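Local coordinates for major pollen allergen Jun a 1 (Juniperus ashei, PDB 1PXZ), which shows low pectate lyase activity, cleaving the galacturonan chains of pectin by elimination, and is the major allergen of cedar pollen, at residues A[166-179]-A[191-203]. Numbering follows the deposited sequence.
Sequences NSLSDCSDGLIDVT and HFFNHHKVMLLGH
S169 covers one face of the F193 ring: its CB stands 3.5 Å from the ring centroid and 10° off the normal, a CH-pi contact, while S167 CB lies at that ring's edge. F193 CD1 in turn sits over the centre of one face of the H191 ring. L175 makes a second CH-pi contact, its CG over one face of the H195 ring, 3.6 Å from the centroid; the backbone around C171 and D173 borders that ring's edge. F192 is met edge-on by L175 CD1 and I176 CD1, the latter 3.6 Å from F192 CE2, and L168 CD1 approaches obliquely. With F192 CG anti to its carbonyl carbon (chi1 -57°), the ring leans toward these three aliphatic tips; the nearly parallel ring of F222 also meets it. D177 OD2 lies at the edge of the H203 ring, the carboxylate turned 54° from it, and weakly accepts a strongly bent bond from H203 ND1. D177, D173 and D149 are expected calcium ligands by similarity, so this histidine borders the probable metal site; D173 OD2 also accepts from G150 N.

The backbones pair as a parallel ladder: strand 167-169 with 191-193 and, past corners at L175 and at H196 and K197, 176-179 with 198-201. L168 N donates to H191 O at 2.9 Å; beyond the corners, V198 O accepts from both L175 N and I176 N, and V178 N reaches L200 O at 2.8 Å. Water joins S167 OG to H191 ND1, while H191 NE2 bonds G223 O.

The two segments are thus equivalent portions of successive coils of the parallel beta-helix. Strand 153-156 flanks 174-179, strand 232-234 flanks 198-201, and strand 122-124 continues the stacking beyond 167-169.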
loop_
_atom_site.group_PDB
_atom_site.type_symbol
_atom_site.label_atom_id
_atom_site.label_comp_id
_atom_site.label_asym_id
_atom_site.label_seq_id
_atom_site.Cartn_x
_atom_site.Cartn_y
_atom_site.Cartn_z
ATOM N N ASN A 166 6.327 4.379 -2.772
ATOM C CA ASN A 166 5.853 4.526 -4.153
ATOM C C ASN A 166 5.098 5.820 -4.345
ATOM O O ASN A 166 4.545 6.353 -3.390
ATOM C CB ASN A 166 4.930 3.362 -4.509
ATOM C CG ASN A 166 5.718 2.073 -4.274
ATOM O OD1 ASN A 166 6.651 1.812 -5.035
ATOM N ND2 ASN A 166 5.371 1.332 -3.246
ATOM N N SER A 167 5.037 6.281 -5.590
ATOM C CA SER A 167 4.212 7.424 -5.987
ATOM C C SER A 167 3.027 6.938 -6.804
ATOM O O SER A 167 3.202 6.437 -7.917
ATOM C CB SER A 167 5.087 8.401 -6.782
ATOM O OG SER A 167 5.964 9.049 -5.870
ATOM N N LEU A 168 1.815 7.030 -6.266
ATOM C CA LEU A 168 0.651 6.350 -6.807
ATOM C C LEU A 168 -0.458 7.348 -7.120
ATOM O O LEU A 168 -0.867 8.033 -6.181
ATOM C CB LEU A 168 0.134 5.317 -5.790
ATOM C CG LEU A 168 1.227 4.354 -5.288
ATOM C CD1 LEU A 168 0.705 3.523 -4.124
ATOM C CD2 LEU A 168 1.728 3.445 -6.407
ATOM N N SER A 169 -0.914 7.430 -8.370
ATOM C CA SER A 169 -1.869 8.484 -8.703
ATOM C C SER A 169 -2.714 8.091 -9.908
ATOM O O SER A 169 -2.312 7.196 -10.647
ATOM C CB SER A 169 -1.134 9.796 -9.009
ATOM O OG SER A 169 -0.275 9.661 -10.146
ATOM N N ASP A 170 -3.855 8.733 -10.085
ATOM C CA ASP A 170 -4.606 8.735 -11.319
ATOM C C ASP A 170 -4.804 7.375 -11.950
ATOM O O ASP A 170 -4.425 7.184 -13.115
ATOM C CB ASP A 170 -3.828 9.634 -12.308
ATOM C CG ASP A 170 -4.616 9.935 -13.572
ATOM O OD1 ASP A 170 -5.863 9.858 -13.535
ATOM O OD2 ASP A 170 -3.956 10.224 -14.592
ATOM N N CYS A 171 -5.392 6.433 -11.218
ATOM C CA CYS A 171 -5.756 5.158 -11.826
ATOM C C CYS A 171 -7.252 5.072 -12.052
ATOM O O CYS A 171 -8.001 5.905 -11.532
ATOM C CB CYS A 171 -5.269 3.995 -10.935
ATOM S SG CYS A 171 -3.452 3.946 -11.083
ATOM N N SER A 172 -7.709 4.074 -12.820
ATOM C CA SER A 172 -9.149 4.091 -13.114
ATOM C C SER A 172 -9.959 3.650 -11.907
ATOM O O SER A 172 -11.066 4.167 -11.719
ATOM C CB SER A 172 -9.468 3.230 -14.342
ATOM O OG SER A 172 -9.107 1.880 -14.102
ATOM N N ASP A 173 -9.451 2.738 -11.085
ATOM C CA ASP A 173 -10.269 2.281 -9.949
ATOM C C ASP A 173 -9.569 2.582 -8.641
ATOM O O ASP A 173 -9.684 3.721 -8.178
ATOM C CB ASP A 173 -10.574 0.789 -10.095
ATOM C CG ASP A 173 -11.436 0.594 -11.342
ATOM O OD1 ASP A 173 -12.650 0.878 -11.243
ATOM O OD2 ASP A 173 -10.912 0.173 -12.392
ATOM N N GLY A 174 -8.848 1.640 -8.036
ATOM C CA GLY A 174 -8.162 1.971 -6.791
ATOM C C GLY A 174 -6.661 2.110 -6.927
ATOM O O GLY A 174 -6.047 1.784 -7.943
ATOM N N LEU A 175 -6.009 2.608 -5.867
ATOM C CA LEU A 175 -4.556 2.616 -5.866
ATOM C C LEU A 175 -4.055 1.363 -5.164
ATOM O O LEU A 175 -3.151 0.702 -5.666
ATOM C CB LEU A 175 -4.007 3.893 -5.232
ATOM C CG LEU A 175 -4.348 5.159 -6.045
ATOM C CD1 LEU A 175 -3.800 6.391 -5.339
ATOM C CD2 LEU A 175 -3.800 5.041 -7.460
ATOM N N ILE A 176 -4.606 1.000 -4.008
ATOM C CA ILE A 176 -4.180 -0.250 -3.372
ATOM C C ILE A 176 -5.418 -1.038 -2.981
ATOM O O ILE A 176 -6.295 -0.484 -2.301
ATOM C CB ILE A 176 -3.319 0.032 -2.141
ATOM C CG1 ILE A 176 -1.982 0.692 -2.488
ATOM C CG2 ILE A 176 -3.100 -1.236 -1.317
ATOM C CD1 ILE A 176 -1.178 1.062 -1.256
ATOM N N ASP A 177 -5.532 -2.284 -3.405
ATOM C CA ASP A 177 -6.698 -3.107 -3.046
ATOM C C ASP A 177 -6.195 -4.315 -2.278
ATOM O O ASP A 177 -5.345 -5.057 -2.782
ATOM C CB ASP A 177 -7.434 -3.460 -4.323
ATOM C CG ASP A 177 -8.917 -3.696 -4.293
ATOM O OD1 ASP A 177 -9.708 -2.737 -4.434
ATOM O OD2 ASP A 177 -9.344 -4.865 -4.142
ATOM N N VAL A 178 -6.670 -4.526 -1.052
ATOM C CA VAL A 178 -6.202 -5.656 -0.241
ATOM C C VAL A 178 -7.414 -6.492 0.121
ATOM O O VAL A 178 -8.351 -5.969 0.728
ATOM C CB VAL A 178 -5.471 -5.152 1.002
ATOM C CG1 VAL A 178 -4.991 -6.301 1.890
ATOM C CG2 VAL A 178 -4.281 -4.287 0.608
ATOM N N THR A 179 -7.474 -7.749 -0.275
ATOM C CA THR A 179 -8.643 -8.577 -0.110
ATOM C C THR A 179 -8.317 -10.042 0.170
ATOM O O THR A 179 -7.178 -10.487 0.062
ATOM C CB THR A 179 -9.514 -8.616 -1.391
ATOM O OG1 THR A 179 -8.726 -9.218 -2.432
ATOM C CG2 THR A 179 -9.904 -7.244 -1.894
ATOM N N HIS A 191 3.297 8.195 -1.608
ATOM C CA HIS A 191 2.599 9.459 -1.892
ATOM C C HIS A 191 1.383 9.111 -2.745
ATOM O O HIS A 191 1.592 8.613 -3.848
ATOM C CB HIS A 191 3.522 10.454 -2.570
ATOM C CG HIS A 191 2.911 11.787 -2.873
ATOM N ND1 HIS A 191 3.452 12.661 -3.802
ATOM C CD2 HIS A 191 1.805 12.398 -2.366
ATOM C CE1 HIS A 191 2.699 13.752 -3.857
ATOM N NE2 HIS A 191 1.693 13.625 -2.993
ATOM N N PHE A 192 0.177 9.299 -2.238
ATOM C CA PHE A 192 -1.054 9.031 -2.977
ATOM C C PHE A 192 -1.642 10.357 -3.433
ATOM O O PHE A 192 -1.817 11.238 -2.570
ATOM C CB PHE A 192 -2.091 8.316 -2.112
ATOM C CG PHE A 192 -1.665 7.008 -1.495
ATOM C CD1 PHE A 192 -1.006 7.027 -0.269
ATOM C CD2 PHE A 192 -1.912 5.806 -2.126
ATOM C CE1 PHE A 192 -0.599 5.844 0.322
ATOM C CE2 PHE A 192 -1.522 4.609 -1.537
ATOM C CZ PHE A 192 -0.862 4.641 -0.319
ATOM N N PHE A 193 -1.953 10.535 -4.716
ATOM C CA PHE A 193 -2.429 11.869 -5.121
ATOM C C PHE A 193 -3.226 11.806 -6.428
ATOM O O PHE A 193 -3.142 10.824 -7.165
ATOM C CB PHE A 193 -1.270 12.862 -5.217
ATOM C CG PHE A 193 -0.232 12.529 -6.294
ATOM C CD1 PHE A 193 0.790 11.630 -6.037
ATOM C CD2 PHE A 193 -0.282 13.131 -7.541
ATOM C CE1 PHE A 193 1.735 11.361 -7.001
ATOM C CE2 PHE A 193 0.656 12.846 -8.535
ATOM C CZ PHE A 193 1.666 11.940 -8.258
ATOM N N ASN A 194 -3.990 12.881 -6.659
ATOM C CA ASN A 194 -4.777 13.019 -7.888
ATOM C C ASN A 194 -5.562 11.771 -8.202
ATOM O O ASN A 194 -5.438 11.187 -9.287
ATOM C CB ASN A 194 -3.851 13.369 -9.065
ATOM C CG ASN A 194 -3.206 14.736 -8.905
ATOM O OD1 ASN A 194 -3.478 15.519 -7.982
ATOM N ND2 ASN A 194 -2.311 15.036 -9.856
ATOM N N HIS A 195 -6.386 11.317 -7.261
ATOM C CA HIS A 195 -7.053 10.032 -7.405
ATOM C C HIS A 195 -8.260 9.972 -6.471
ATOM O O HIS A 195 -8.074 10.404 -5.331
ATOM C CB HIS A 195 -6.080 8.874 -7.070
ATOM C CG HIS A 195 -6.716 7.560 -7.372
ATOM N ND1 HIS A 195 -7.420 6.806 -6.444
ATOM C CD2 HIS A 195 -6.782 6.881 -8.547
ATOM C CE1 HIS A 195 -7.884 5.713 -7.042
ATOM N NE2 HIS A 195 -7.505 5.744 -8.312
ATOM N N HIS A 196 -9.408 9.472 -6.911
ATOM C CA HIS A 196 -10.572 9.407 -6.023
ATOM C C HIS A 196 -10.507 8.287 -4.998
ATOM O O HIS A 196 -10.392 8.560 -3.807
ATOM C CB HIS A 196 -11.866 9.215 -6.841
ATOM C CG HIS A 196 -12.020 10.310 -7.849
ATOM N ND1 HIS A 196 -12.609 11.514 -7.532
ATOM C CD2 HIS A 196 -11.652 10.394 -9.146
ATOM C CE1 HIS A 196 -12.601 12.288 -8.608
ATOM N NE2 HIS A 196 -12.028 11.635 -9.603
ATOM N N LYS A 197 -10.607 7.029 -5.427
ATOM C CA LYS A 197 -10.778 5.918 -4.487
ATOM C C LYS A 197 -9.448 5.292 -4.107
ATOM O O LYS A 197 -8.933 4.414 -4.798
ATOM C CB LYS A 197 -11.687 4.842 -5.084
ATOM C CG LYS A 197 -13.120 5.308 -5.306
ATOM C CD LYS A 197 -13.926 4.263 -6.061
ATOM C CE LYS A 197 -15.364 4.722 -6.266
ATOM N NZ LYS A 197 -15.844 5.601 -5.162
ATOM N N VAL A 198 -8.853 5.720 -2.995
ATOM C CA VAL A 198 -7.456 5.371 -2.779
ATOM C C VAL A 198 -7.147 3.965 -2.301
ATOM O O VAL A 198 -6.366 3.226 -2.927
ATOM C CB VAL A 198 -6.879 6.396 -1.776
ATOM C CG1 VAL A 198 -5.440 6.090 -1.434
ATOM C CG2 VAL A 198 -7.001 7.789 -2.409
ATOM N N MET A 199 -7.681 3.537 -1.155
ATOM C CA MET A 199 -7.205 2.286 -0.567
ATOM C C MET A 199 -8.357 1.510 0.073
ATOM O O MET A 199 -9.033 2.060 0.930
ATOM C CB MET A 199 -6.128 2.637 0.455
ATOM C CG MET A 199 -5.570 1.477 1.241
ATOM S SD MET A 199 -4.452 2.034 2.535
ATOM C CE MET A 199 -3.539 3.328 1.731
ATOM N N LEU A 200 -8.550 0.282 -0.373
ATOM C CA LEU A 200 -9.588 -0.639 0.056
ATOM C C LEU A 200 -8.919 -1.760 0.846
ATOM O O LEU A 200 -8.111 -2.503 0.277
ATOM C CB LEU A 200 -10.336 -1.202 -1.139
ATOM C CG LEU A 200 -11.809 -1.546 -0.966
ATOM C CD1 LEU A 200 -12.556 -0.408 -0.278
ATOM C CD2 LEU A 200 -12.442 -1.864 -2.314
ATOM N N LEU A 201 -9.204 -1.866 2.135
ATOM C CA LEU A 201 -8.670 -2.984 2.920
ATOM C C LEU A 201 -9.859 -3.867 3.329
ATOM O O LEU A 201 -10.558 -3.579 4.305
ATOM C CB LEU A 201 -7.896 -2.484 4.126
ATOM C CG LEU A 201 -6.838 -1.402 3.935
ATOM C CD1 LEU A 201 -6.251 -0.923 5.258
ATOM C CD2 LEU A 201 -5.709 -1.904 3.037
ATOM N N GLY A 202 -10.128 -4.937 2.590
ATOM C CA GLY A 202 -11.302 -5.790 2.760
ATOM C C GLY A 202 -12.369 -5.393 1.743
ATOM O O GLY A 202 -12.836 -4.251 1.761
ATOM N N HIS A 203 -12.764 -6.292 0.859
ATOM C CA HIS A 203 -13.576 -6.031 -0.307
ATOM C C HIS A 203 -15.071 -6.211 -0.150
ATOM O O HIS A 203 -15.839 -5.435 -0.738
ATOM C CB HIS A 203 -13.158 -6.976 -1.459
ATOM C CG HIS A 203 -13.209 -6.275 -2.786
ATOM N ND1 HIS A 203 -12.089 -5.758 -3.396
ATOM C CD2 HIS A 203 -14.247 -6.001 -3.612
ATOM C CE1 HIS A 203 -12.431 -5.196 -4.543
ATOM N NE2 HIS A 203 -13.739 -5.330 -4.701
HETATM O O HOH W 1 5.601 11.663 -5.320
HETATM O O HOH W 2 -6.452 12.226 -11.872
HETATM O O HOH W 3 -10.973 6.118 -8.236
#